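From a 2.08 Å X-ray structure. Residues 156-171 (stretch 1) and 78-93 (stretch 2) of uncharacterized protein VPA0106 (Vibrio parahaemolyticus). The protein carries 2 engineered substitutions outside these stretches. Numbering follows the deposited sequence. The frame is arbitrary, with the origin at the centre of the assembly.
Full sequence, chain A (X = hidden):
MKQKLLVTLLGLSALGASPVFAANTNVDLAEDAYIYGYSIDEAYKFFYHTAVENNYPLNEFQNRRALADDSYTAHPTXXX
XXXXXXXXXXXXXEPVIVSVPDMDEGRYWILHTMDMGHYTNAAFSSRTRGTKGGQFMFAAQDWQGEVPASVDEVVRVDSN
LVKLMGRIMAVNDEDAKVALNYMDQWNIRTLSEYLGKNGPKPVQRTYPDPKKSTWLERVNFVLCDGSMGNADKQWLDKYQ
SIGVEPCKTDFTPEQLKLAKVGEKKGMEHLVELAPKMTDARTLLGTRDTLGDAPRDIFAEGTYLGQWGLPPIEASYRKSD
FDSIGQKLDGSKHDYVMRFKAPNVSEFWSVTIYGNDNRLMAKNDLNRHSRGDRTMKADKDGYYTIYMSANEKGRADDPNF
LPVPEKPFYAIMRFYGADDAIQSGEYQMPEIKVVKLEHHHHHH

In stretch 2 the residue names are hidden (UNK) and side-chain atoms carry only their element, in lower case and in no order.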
# COMPACT_ATOMS: atom_id res chain seq x y z
N ARG A 156 -16.15 6.10 -7.34
CA ARG A 156 -16.01 6.10 -8.79
C ARG A 156 -14.54 5.79 -9.10
O ARG A 156 -13.65 6.47 -8.62
CB ARG A 156 -16.38 7.47 -9.36
CG ARG A 156 -17.86 7.80 -9.24
CD ARG A 156 -18.69 7.01 -10.26
NE ARG A 156 -20.12 7.24 -10.08
CZ ARG A 156 -21.07 6.77 -10.89
NH1 ARG A 156 -20.75 6.04 -11.95
NH2 ARG A 156 -22.35 7.03 -10.63
N VAL A 157 -14.29 4.74 -9.89
CA VAL A 157 -12.92 4.36 -10.20
C VAL A 157 -12.57 4.58 -11.67
O VAL A 157 -13.41 4.40 -12.56
CB VAL A 157 -12.64 2.88 -9.80
CG1 VAL A 157 -12.97 2.68 -8.32
CG2 VAL A 157 -13.45 1.92 -10.66
N ASP A 158 -11.33 4.98 -11.92
CA ASP A 158 -10.88 5.26 -13.28
C ASP A 158 -10.29 4.10 -14.05
O ASP A 158 -10.05 4.21 -15.25
CB ASP A 158 -9.92 6.45 -13.26
CG ASP A 158 -10.62 7.75 -12.89
OD1 ASP A 158 -10.20 8.39 -11.92
OD2 ASP A 158 -11.59 8.13 -13.58
N SER A 159 -10.03 2.99 -13.36
CA SER A 159 -9.55 1.78 -14.02
C SER A 159 -10.60 0.73 -13.66
O SER A 159 -11.11 0.73 -12.54
CB SER A 159 -8.16 1.35 -13.51
OG SER A 159 -8.19 0.90 -12.16
N ASN A 160 -10.96 -0.14 -14.60
CA ASN A 160 -11.97 -1.15 -14.30
C ASN A 160 -11.47 -2.18 -13.31
O ASN A 160 -12.26 -2.80 -12.60
CB ASN A 160 -12.46 -1.82 -15.58
CG ASN A 160 -13.24 -0.87 -16.47
OD1 ASN A 160 -13.95 0.01 -15.98
ND2 ASN A 160 -13.12 -1.05 -17.78
N LEU A 161 -10.15 -2.36 -13.27
CA LEU A 161 -9.55 -3.30 -12.33
C LEU A 161 -9.01 -2.46 -11.17
O LEU A 161 -8.31 -1.47 -11.39
CB LEU A 161 -8.39 -4.05 -12.99
CG LEU A 161 -8.70 -4.96 -14.18
CD1 LEU A 161 -7.40 -5.42 -14.83
CD2 LEU A 161 -9.53 -6.16 -13.72
N VAL A 162 -9.34 -2.84 -9.95
CA VAL A 162 -8.85 -2.09 -8.80
C VAL A 162 -8.35 -3.07 -7.74
O VAL A 162 -9.01 -4.07 -7.43
CB VAL A 162 -9.95 -1.15 -8.19
CG1 VAL A 162 -10.88 -0.66 -9.29
CG2 VAL A 162 -10.71 -1.86 -7.12
N LYS A 163 -7.17 -2.79 -7.19
CA LYS A 163 -6.60 -3.67 -6.18
C LYS A 163 -7.22 -3.37 -4.82
O LYS A 163 -7.29 -2.22 -4.40
CB LYS A 163 -5.08 -3.50 -6.14
CG LYS A 163 -4.36 -4.37 -5.11
CD LYS A 163 -2.85 -4.40 -5.38
CE LYS A 163 -2.05 -4.90 -4.19
NZ LYS A 163 -2.69 -6.04 -3.47
N LEU A 164 -7.69 -4.42 -4.15
CA LEU A 164 -8.32 -4.27 -2.85
C LEU A 164 -7.51 -4.94 -1.75
O LEU A 164 -7.04 -6.06 -1.91
CB LEU A 164 -9.73 -4.87 -2.87
CG LEU A 164 -10.56 -4.85 -1.58
CD1 LEU A 164 -12.03 -5.07 -1.91
CD2 LEU A 164 -10.06 -5.93 -0.61
N MSE A 165 -7.36 -4.23 -0.63
CA MSE A 165 -6.64 -4.75 0.53
C MSE A 165 -7.37 -4.34 1.80
O MSE A 165 -7.67 -3.16 1.99
CB MSE A 165 -5.21 -4.20 0.58
CG MSE A 165 -4.48 -4.43 1.91
SE MSE A 165 -3.69 -6.18 2.16
CE MSE A 165 -2.52 -5.74 3.64
N GLY A 166 -7.68 -5.32 2.64
CA GLY A 166 -8.35 -5.03 3.89
C GLY A 166 -7.44 -5.44 5.03
O GLY A 166 -6.78 -6.48 4.96
N ARG A 167 -7.38 -4.63 6.07
CA ARG A 167 -6.54 -4.93 7.23
C ARG A 167 -7.37 -4.79 8.50
O ARG A 167 -8.06 -3.80 8.69
CB ARG A 167 -5.35 -3.97 7.33
CG ARG A 167 -4.40 -3.98 6.15
CD ARG A 167 -3.29 -2.96 6.35
NE ARG A 167 -2.48 -2.78 5.16
CZ ARG A 167 -1.33 -2.11 5.12
NH1 ARG A 167 -0.85 -1.55 6.23
NH2 ARG A 167 -0.66 -1.99 3.98
N ILE A 168 -7.30 -5.81 9.35
CA ILE A 168 -8.02 -5.80 10.62
C ILE A 168 -7.04 -6.11 11.76
O ILE A 168 -6.43 -7.18 11.79
CB ILE A 168 -9.15 -6.85 10.62
CG1 ILE A 168 -10.16 -6.51 9.52
CG2 ILE A 168 -9.85 -6.85 11.98
CD1 ILE A 168 -11.26 -7.55 9.34
N MSE A 169 -6.91 -5.16 12.68
CA MSE A 169 -6.03 -5.28 13.85
C MSE A 169 -6.39 -6.47 14.74
O MSE A 169 -7.57 -6.78 14.96
CB MSE A 169 -6.10 -4.00 14.68
CG MSE A 169 -5.51 -4.11 16.10
SE MSE A 169 -6.24 -2.84 17.40
CE MSE A 169 -5.10 -1.33 17.05
N ALA A 170 -5.35 -7.11 15.26
CA ALA A 170 -5.47 -8.25 16.17
C ALA A 170 -4.20 -8.13 17.02
O ALA A 170 -3.09 -8.26 16.51
CB ALA A 170 -5.48 -9.54 15.40
N VAL A 171 -4.37 -7.89 18.32
CA VAL A 171 -3.22 -7.70 19.19
C VAL A 171 -2.67 -8.93 19.90
O VAL A 171 -1.58 -8.88 20.48
CB VAL A 171 -3.51 -6.58 20.23
CG1 VAL A 171 -2.28 -5.72 20.42
CG2 VAL A 171 -4.69 -5.74 19.76
N UNK A 78 6.65 -7.48 6.72
CA UNK A 78 5.20 -7.34 6.82
C UNK A 78 4.70 -7.13 8.25
O UNK A 78 5.31 -7.59 9.22
c UNK A 78 2.99 -8.28 6.05
c UNK A 78 4.48 -8.58 6.23
c UNK A 78 4.69 -9.78 7.13
c UNK A 78 2.18 -9.44 5.49
N UNK A 79 3.56 -6.43 8.35
CA UNK A 79 2.91 -6.10 9.61
C UNK A 79 2.70 -7.23 10.60
O UNK A 79 2.30 -8.33 10.22
n UNK A 79 0.66 -3.26 8.91
o UNK A 79 2.55 -3.88 7.86
c UNK A 79 1.63 -4.13 8.65
c UNK A 79 1.54 -5.47 9.34
N UNK A 80 2.97 -6.95 11.87
CA UNK A 80 2.74 -7.90 12.95
C UNK A 80 1.55 -7.27 13.68
O UNK A 80 1.14 -7.71 14.75
c UNK A 80 3.96 -7.96 13.88
n UNK A 80 4.21 -8.72 16.18
c UNK A 80 3.83 -9.05 14.95
o UNK A 80 3.40 -10.17 14.66
N UNK A 81 1.00 -6.23 13.04
CA UNK A 81 -0.13 -5.48 13.58
C UNK A 81 -1.51 -5.92 13.11
O UNK A 81 -2.48 -5.86 13.88
o UNK A 81 1.81 -2.46 12.89
c UNK A 81 0.01 -3.98 13.25
c UNK A 81 1.38 -3.42 13.58
o UNK A 81 2.02 -3.91 14.53
N UNK A 82 -1.62 -6.37 11.87
CA UNK A 82 -2.93 -6.72 11.32
C UNK A 82 -3.05 -7.99 10.49
O UNK A 82 -2.07 -8.50 9.97
o UNK A 82 -2.47 -5.20 9.47
c UNK A 82 -3.74 -4.32 11.32
c UNK A 82 -3.46 -5.55 10.46
N UNK A 83 -4.29 -8.48 10.38
CA UNK A 83 -4.61 -9.64 9.55
C UNK A 83 -5.02 -8.99 8.23
O UNK A 83 -5.35 -7.81 8.21
c UNK A 83 -4.57 -11.93 11.72
c UNK A 83 -5.79 -10.41 10.14
c UNK A 83 -5.68 -10.90 11.59
c UNK A 83 -7.01 -11.47 12.02
N UNK A 84 -5.02 -9.74 7.13
CA UNK A 84 -5.37 -9.12 5.86
C UNK A 84 -6.29 -9.90 4.94
O UNK A 84 -6.38 -11.13 5.01
c UNK A 84 -3.54 -9.93 4.30
c UNK A 84 -4.10 -8.77 5.07
n UNK A 84 -2.69 -10.86 4.87
c UNK A 84 -3.77 -10.35 3.04
n UNK A 84 -3.06 -11.52 2.86
c UNK A 84 -2.42 -11.80 3.98
N UNK A 85 -6.97 -9.16 4.08
CA UNK A 85 -7.85 -9.71 3.06
C UNK A 85 -7.42 -9.01 1.77
O UNK A 85 -7.23 -7.79 1.75
c UNK A 85 -9.94 -11.75 3.91
c UNK A 85 -11.54 -9.89 4.34
c UNK A 85 -9.32 -9.39 3.35
c UNK A 85 -10.07 -10.29 4.33
N UNK A 86 -7.24 -9.78 0.70
CA UNK A 86 -6.82 -9.21 -0.57
C UNK A 86 -7.65 -9.72 -1.73
O UNK A 86 -8.24 -10.80 -1.67
c UNK A 86 -2.99 -11.50 -0.38
se UNK A 86 -2.58 -9.62 -0.28
c UNK A 86 -4.35 -8.97 0.12
c UNK A 86 -5.35 -9.55 -0.86
N UNK A 87 -7.68 -8.93 -2.79
CA UNK A 87 -8.43 -9.31 -3.97
C UNK A 87 -8.33 -8.25 -5.03
O UNK A 87 -7.67 -7.22 -4.84
N UNK A 88 -8.98 -8.50 -6.16
CA UNK A 88 -9.01 -7.57 -7.26
C UNK A 88 -10.46 -7.41 -7.69
O UNK A 88 -11.15 -8.39 -7.93
c UNK A 88 -8.19 -8.10 -8.44
c UNK A 88 -6.72 -8.12 -8.19
c UNK A 88 -3.51 -5.49 -8.76
c UNK A 88 -4.77 -5.01 -9.17
c UNK A 88 -5.99 -9.14 -7.65
c UNK A 88 -5.92 -5.79 -9.03
c UNK A 88 -3.37 -6.74 -8.22
n UNK A 88 -4.67 -8.79 -7.58
c UNK A 88 -4.52 -7.52 -8.08
c UNK A 88 -5.79 -7.07 -8.48
N UNK A 89 -10.90 -6.17 -7.76
CA UNK A 89 -12.26 -5.86 -8.18
C UNK A 89 -12.24 -5.63 -9.68
O UNK A 89 -11.23 -5.19 -10.24
c UNK A 89 -13.29 -3.26 -5.47
c UNK A 89 -12.74 -4.57 -7.49
c UNK A 89 -13.54 -4.58 -6.19
c UNK A 89 -13.20 -5.77 -5.33
N UNK A 90 -13.35 -5.94 -10.34
CA UNK A 90 -13.48 -5.70 -11.78
C UNK A 90 -14.86 -5.10 -11.92
O UNK A 90 -15.86 -5.80 -11.72
c UNK A 90 -13.69 -6.76 -14.07
c UNK A 90 -13.37 -6.98 -12.59
o UNK A 90 -13.63 -5.61 -14.54
o UNK A 90 -14.00 -7.75 -14.76
N UNK A 91 -14.92 -3.82 -12.25
CA UNK A 91 -16.20 -3.14 -12.39
C UNK A 91 -16.57 -2.85 -13.85
O UNK A 91 -17.49 -2.07 -14.12
c UNK A 91 -15.83 -2.07 -10.14
c UNK A 91 -15.17 -0.84 -12.22
c UNK A 91 -16.18 -1.80 -11.61
N UNK A 92 -15.86 -3.47 -14.78
CA UNK A 92 -16.11 -3.27 -16.21
C UNK A 92 -17.55 -3.54 -16.62
O UNK A 92 -18.19 -2.69 -17.24
c UNK A 92 -15.17 -4.14 -17.05
N UNK A 93 -18.06 -4.72 -16.29
CA UNK A 93 -19.42 -5.09 -16.67
C UNK A 93 -20.48 -4.36 -15.87
O UNK A 93 -21.52 -3.99 -16.40
c UNK A 93 -19.61 -6.60 -16.53

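Position 78 has four side-chain carbons, forked at the first, one arm two carbons long: Ile78, exposed and not touching stretch 1. Position 79 carries two carbons, the second bearing one oxygen and one nitrogen, hence Asn79; its ND2 lies 3.5 Å from Arg167 NH1, a contact rather than a hydrogen bond. Position 80 has the same composition and reaches nothing opposite; Asn80 suits a loop. At 81 two carbons end in two oxygens, giving Asp81, which contributes its backbone: Ala170 N donates a weak bond to Asp81 O at 3.4 Å.

The strand begins at 82, where one carbon carries an oxygen and a carbon. This is Thr82, a beta-branched residue at home in a strand, with CG2 3.5 Å from Met169 CA. Position 83 holds four carbons forked at the second, Leu83; its CG packs 4.1 Å from Ala170 CB. Position 84 shows one carbon, then a five-membered ring with two nitrogens: His84, exposed, where a polar ring is tolerated, its CB 3.7 Å from Met165 CE. Position 85 repeats the four-carbon fork of leucine, and Leu85 lies across from Gly166, which has no side chain of its own to cover that face. At 86 an unbranched chain of two carbons, selenium and one carbon identifies selenomethionine, Met86, whose CG meets Met165 SE at 3.5 Å.

Position 87 has no side-chain atoms. Gly87, opposite Leu164, has phi 179° and psi 180°, a flat conformation that glycine, lacking a CB, adopts far more readily than other residues. Position 88 bears one carbon and fused five- and six-membered rings with one nitrogen, Trp88; Lys163 CB sits over the face of the six-membered ring, 3.7 Å from its centroid, so an aliphatic part of the lysine meets a broad apolar surface. Position 89, four carbons forked at the second, is Leu89, with CD2 3.4 Å from Val162 CG2 and CD1 3.7 Å from Leu164 CD1. Position 90 has two carbons and two terminal oxygens: Asp90, whose OD1 accepts a hydrogen bond from N of position 92, 3.1 Å away, tying the strand's last residue to the following loop. Three carbons forked at the first make 91 Val91, its CG2 3.6 Å from Val157 CG2; both residues are buried, which suits an apolar side chain. Position 92 has one side-chain carbon, 3.8 Å from Asn160 ND2: Ala92. Position 93 also has one, reaching nothing on stretch 1: Ala93.

The contact is an antiparallel ladder. Paired bonds join Val162 to Leu89, Leu164 to Gly87, Gly166 to Leu85 and Ile168 to Leu83, while Val91 N to Asn160 O, 2.9 Å, extends it. Val162, Leu164, Ile168, Leu83, Leu85 and Leu89 line one face; Leu161, Lys163, Met165, Arg167, His84, Met86, Trp88 and Asp90 share the other.

Stretch 2 (78-93) INNDTLHLMGWLDVAA
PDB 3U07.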